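Local structure of fluoroacetyl coenzyme A thioesterase (Streptomyces cattleya, 3KUV) at the interface of chains A and B. The protein hydrolyses fluoroacetyl-CoA to fluoroacetate and CoA before citrate synthase can use it, which confers fluoroacetate resistance, and does not use acetyl-CoA as substrate. Residues are numbered along the deposited sequence; one frame, centred on the assembly and turned at random. Chains: chain A/B, Fluoroacetyl coenzyme A thioesterase.

Contact 1: the interface of chains A and B. Residues chain A 72-74; chain B 72-74.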
ATOM      1  N   ILE A  72       2.820  -4.661   6.586  1.00  8.47           N
ATOM      2  CA  ILE A  72       2.784  -5.230   5.265  1.00  9.31           C
ATOM      3  C   ILE A  72       4.173  -5.370   4.719  1.00  8.64           C
ATOM      4  O   ILE A  72       4.939  -4.344   4.843  1.00  9.15           O
ATOM      5  CB  ILE A  72       1.863  -4.356   4.335  1.00  9.61           C
ATOM      6  CG1 ILE A  72       1.714  -5.005   2.962  1.00 10.55           C
ATOM      7  CG2 ILE A  72       2.337  -2.873   4.182  1.00 11.31           C
ATOM      8  CD1 ILE A  72       0.746  -6.209   3.010  1.00 11.42           C
ATOM      9  N   CYS A  73       4.532  -6.553   4.223  1.00  9.37           N
ATOM     10  CA  CYS A  73       5.906  -6.707   3.773  1.00 10.23           C
ATOM     11  C   CYS A  73       5.757  -7.537   2.510  1.00  9.04           C
ATOM     12  O   CYS A  73       5.687  -8.742   2.585  1.00 10.76           O
ATOM     13  CB  CYS A  73       6.706  -7.424   4.846  1.00 10.08           C
ATOM     14  SG  CYS A  73       8.526  -7.539   4.458  1.00 12.55           S
ATOM     15  N   VAL A  74       5.829  -6.842   1.349  1.00  8.62           N
ATOM     16  CA  VAL A  74       5.553  -7.568   0.073  1.00 10.43           C
ATOM     17  C   VAL A  74       6.499  -7.108  -1.024  1.00 10.67           C
ATOM     18  O   VAL A  74       7.089  -5.995  -0.951  1.00 12.67           O
ATOM     19  CB  VAL A  74       4.116  -7.370  -0.471  1.00 11.96           C
ATOM     20  CG1 VAL A  74       3.096  -8.012   0.546  1.00 12.16           C
ATOM     21  CG2 VAL A  74       3.842  -5.865  -0.683  1.00 12.23           C
TER
ATOM     22  N   ILE B  72       8.083  -3.257  -0.538  1.00  9.67           N
ATOM     23  CA  ILE B  72       7.829  -2.420   0.643  1.00 11.09           C
ATOM     24  C   ILE B  72       7.721  -3.297   1.881  1.00 11.14           C
ATOM     25  O   ILE B  72       7.214  -4.420   1.830  1.00  9.96           O
ATOM     26  CB  ILE B  72       6.635  -1.514   0.515  1.00 12.40           C
ATOM     27  CG1 ILE B  72       6.801  -0.313   1.562  1.00 14.54           C
ATOM     28  CG2 ILE B  72       5.340  -2.306   0.603  1.00 14.88           C
ATOM     29  CD1 ILE B  72       6.400   0.997   1.148  1.00 18.82           C
ATOM     30  N   CYS B  73       8.280  -2.827   2.991  1.00  8.95           N
ATOM     31  CA  CYS B  73       8.257  -3.703   4.207  1.00  7.86           C
ATOM     32  C   CYS B  73       8.125  -2.739   5.385  1.00  8.33           C
ATOM     33  O   CYS B  73       9.166  -2.143   5.821  1.00  8.65           O
ATOM     34  CB  CYS B  73       9.525  -4.557   4.259  1.00  9.32           C
ATOM     35  SG  CYS B  73       9.433  -5.873   5.516  1.00 11.34           S
ATOM     36  N   VAL B  74       6.893  -2.470   5.814  1.00  8.94           N
ATOM     37  CA  VAL B  74       6.657  -1.401   6.826  1.00  8.29           C
ATOM     38  C   VAL B  74       5.700  -1.848   7.916  1.00  9.43           C
ATOM     39  O   VAL B  74       4.772  -2.662   7.641  1.00  9.71           O
ATOM     40  CB  VAL B  74       6.144  -0.039   6.221  1.00 10.07           C
ATOM     41  CG1 VAL B  74       7.234   0.599   5.350  1.00 12.02           C
ATOM     42  CG2 VAL B  74       4.832  -0.241   5.396  1.00 11.42           C
TER

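Contact 2: the interface of chains A and B. Residues chain A 36-37, 39, 79; chain B 68, 128, 132.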
ATOM      1  N   PHE A  36       1.814   8.704 -15.300  1.00 27.45           N
ATOM      2  CA  PHE A  36       2.374   7.368 -15.186  1.00 23.30           C
ATOM      3  C   PHE A  36       1.599   6.335 -16.023  1.00 18.60           C
ATOM      4  O   PHE A  36       0.423   6.421 -16.117  1.00 22.45           O
ATOM      5  CB  PHE A  36       2.430   6.913 -13.722  1.00 22.33           C
ATOM      6  CG  PHE A  36       3.376   5.823 -13.554  1.00 18.99           C
ATOM      7  CD1 PHE A  36       2.978   4.481 -13.483  1.00 18.29           C
ATOM      8  CD2 PHE A  36       4.731   6.154 -13.549  1.00 18.82           C
ATOM      9  CE1 PHE A  36       3.965   3.430 -13.371  1.00 16.54           C
ATOM     10  CE2 PHE A  36       5.723   5.167 -13.394  1.00 17.56           C
ATOM     11  CZ  PHE A  36       5.357   3.797 -13.289  1.00 17.87           C
ATOM     12  N   PRO A  37       2.257   5.305 -16.598  1.00 20.87           N
ATOM     13  CA  PRO A  37       1.603   4.193 -17.283  1.00 20.12           C
ATOM     14  C   PRO A  37       0.470   3.588 -16.427  1.00 18.38           C
ATOM     15  O   PRO A  37       0.496   3.636 -15.162  1.00 17.82           O
ATOM     16  CB  PRO A  37       2.744   3.201 -17.409  1.00 22.23           C
ATOM     17  CG  PRO A  37       3.921   4.170 -17.819  1.00 18.47           C
ATOM     18  CD  PRO A  37       3.707   5.337 -16.906  1.00 21.73           C
ATOM     19  N   VAL A  39      -1.049   1.115 -14.920  1.00 13.29           N
ATOM     20  CA  VAL A  39      -0.901  -0.216 -14.305  1.00 12.86           C
ATOM     21  C   VAL A  39      -1.417  -0.175 -12.868  1.00 10.73           C
ATOM     22  O   VAL A  39      -1.466   0.917 -12.241  1.00 11.98           O
ATOM     23  CB  VAL A  39       0.584  -0.641 -14.289  1.00 11.93           C
ATOM     24  CG1 VAL A  39       1.131  -0.729 -15.750  1.00 13.94           C
ATOM     25  CG2 VAL A  39       1.480   0.349 -13.454  1.00 14.55           C
ATOM     26  N   ALA A  79       3.937  -6.080 -13.605  1.00 12.51           N
ATOM     27  CA  ALA A  79       2.904  -5.030 -13.695  1.00 12.00           C
ATOM     28  C   ALA A  79       1.629  -5.553 -14.374  1.00 13.50           C
ATOM     29  O   ALA A  79       1.748  -6.452 -15.204  1.00 15.31           O
ATOM     30  CB  ALA A  79       3.462  -3.809 -14.514  1.00 15.80           C
TER
ATOM     31  N   LEU B  68       9.391   2.319 -10.705  1.00 10.58           N
ATOM     32  CA  LEU B  68       8.345   1.488 -10.135  1.00 12.36           C
ATOM     33  C   LEU B  68       8.769   1.060  -8.737  1.00  9.87           C
ATOM     34  O   LEU B  68       9.974   0.923  -8.457  1.00 11.17           O
ATOM     35  CB  LEU B  68       8.201   0.184 -10.938  1.00 13.42           C
ATOM     36  CG  LEU B  68       7.716   0.328 -12.376  1.00 17.31           C
ATOM     37  CD1 LEU B  68       7.956  -0.999 -13.122  1.00 22.27           C
ATOM     38  CD2 LEU B  68       6.247   0.841 -12.486  1.00 20.45           C
ATOM     39  N   PHE B 128       8.467   0.715 -21.187  1.00 12.76           N
ATOM     40  CA  PHE B 128       7.645  -0.014 -20.247  1.00 11.78           C
ATOM     41  C   PHE B 128       6.157   0.071 -20.608  1.00 13.23           C
ATOM     42  O   PHE B 128       5.463  -0.937 -20.591  1.00 13.58           O
ATOM     43  CB  PHE B 128       7.925   0.546 -18.793  1.00 13.29           C
ATOM     44  CG  PHE B 128       6.998  -0.054 -17.725  1.00 12.08           C
ATOM     45  CD1 PHE B 128       7.202  -1.339 -17.213  1.00 15.48           C
ATOM     46  CD2 PHE B 128       5.912   0.675 -17.333  1.00 12.48           C
ATOM     47  CE1 PHE B 128       6.364  -1.838 -16.298  1.00 14.69           C
ATOM     48  CE2 PHE B 128       5.028   0.137 -16.316  1.00 15.72           C
ATOM     49  CZ  PHE B 128       5.311  -1.079 -15.834  1.00 16.13           C
ATOM     50  N   VAL B 132       3.657  -3.070 -21.302  1.00 18.12           N
ATOM     51  CA  VAL B 132       2.397  -3.215 -20.501  1.00 23.72           C
ATOM     52  C   VAL B 132       1.228  -3.428 -21.382  1.00 22.65           C
ATOM     53  O   VAL B 132       0.457  -4.408 -21.116  1.00 24.97           O
ATOM     54  CB  VAL B 132       2.116  -1.887 -19.635  1.00 22.64           C
ATOM     55  CG1 VAL B 132       0.603  -1.807 -19.073  1.00 27.26           C
ATOM     56  CG2 VAL B 132       3.054  -1.919 -18.528  1.00 27.28           C
TER

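Contact 1: the interface of chains A and B
A:Cys73 and B:Cys73 meet tip to tip through their sulfurs at the centre of an antiparallel strand pair, strand 65-75 of each subunit, that joins the two halves of the hot-dog homodimer. The SG atoms of A:Cys73 and B:Cys73 are covalently linked at 2.2 Å, a disulfide lying close to the two-fold. The cysteine CB atoms rise from the same face of the sheet, and SG anti to the backbone N (chi1 -175° in A:Cys73, -169° in B:Cys73) turns each sulfur toward its partner. A:Cys73 and B:Cys73 face each other as a non-hydrogen-bonded antiparallel pair; the bonded pairs flank it. On one flank A:Ile72 N donates to B:Val74 O at 3.0 Å, and B:Val74 N returns to A:Ile72 O at 2.9 Å. On the other, A:Val74 N reaches B:Ile72 O at 2.8 Å, the most bent of the four (151° at H), and B:Ile72 N reaches A:Val74 O at 2.9 Å. These paired bonds fix the strand register and hold the cysteines opposite each other. Isoleucine and valine side chains project from the sheet face opposite the disulfide, and each Ile72 crosses obliquely over the Val74 of the other subunit. They touch through the CG2 methyls, both set between backbone N and carbonyl carbon: A:Ile72 CG2 meets B:Val74 CG2 at 3.8 Å. The twin is slightly looser, A:Val74 CG2 to B:Ile72 CG2 at 4.1 Å. Across the disulfide, A:Cys73 CB and B:Cys73 CB stand 4.1 Å apart.

Contact 2: the interface of chains A and B
B:Phe128 and A:Ala79 touch through the ring tip and the methyl, CZ of B:Phe128 lying 3.6 Å from CB of A:Ala79. The contact is apolar throughout: carbon meets carbon, and no polar pair bridges the subunits here. Contacts of aromatic rings with aliphatic carbons come first. The B:Phe128 ring, swung anti to its backbone N (chi1 174°), pushes its outer carbons between A:Ala79, A:Pro37 and A:Val39; its CE2 meets CB of A:Pro37 and CG1 of A:Val39, each at 4.0 Å. Within chain B, CG2 of B:Val132 lies over one face of this ring, 3.5 Å above the ring plane and offset toward the rim, and probably helps fix its rotation, from the same helix. CD2 of B:Leu68 points at the edge of the A:Phe36 ring, in its plane, the two side chains crossing at about a right angle; the modelled separation is too short to be trusted. A:Pro37 CD covers one face of that ring, and A:Val39 CG2 sits at its edge. Aliphatic packing completes the patch. A:Val39 CG1, anti to its carbonyl carbon (chi1 -61°), wedges against both methyls of B:Val132, 3.5 Å from CG1 and 3.6 Å from CG2. In the fold, chain A supplies loop segments, including the one leading into helix 42-56, while chain B supplies strand 65-75 and the C-terminal helix 125-135.

Contact 1 and contact 2 belong to one two-fold interface, their C-alpha centres about 20 Å apart. Strand 65-75 of chain B runs through both: its far end forms the strand pairing of contact 1, and its beginning supplies B:Leu68 to contact 2. The centre of contact 1 lies about 8 Å from the active-site residue A:Glu50, and both centres lie about 10 Å from A:Ser42, an engineered active-site position. Dimerisation thus borders the catalytic region, and pairing probably helps shape it. Symmetry repeats contact 2 with chains exchanged, so loop-to-helix packing recurs on the other side of the central strands.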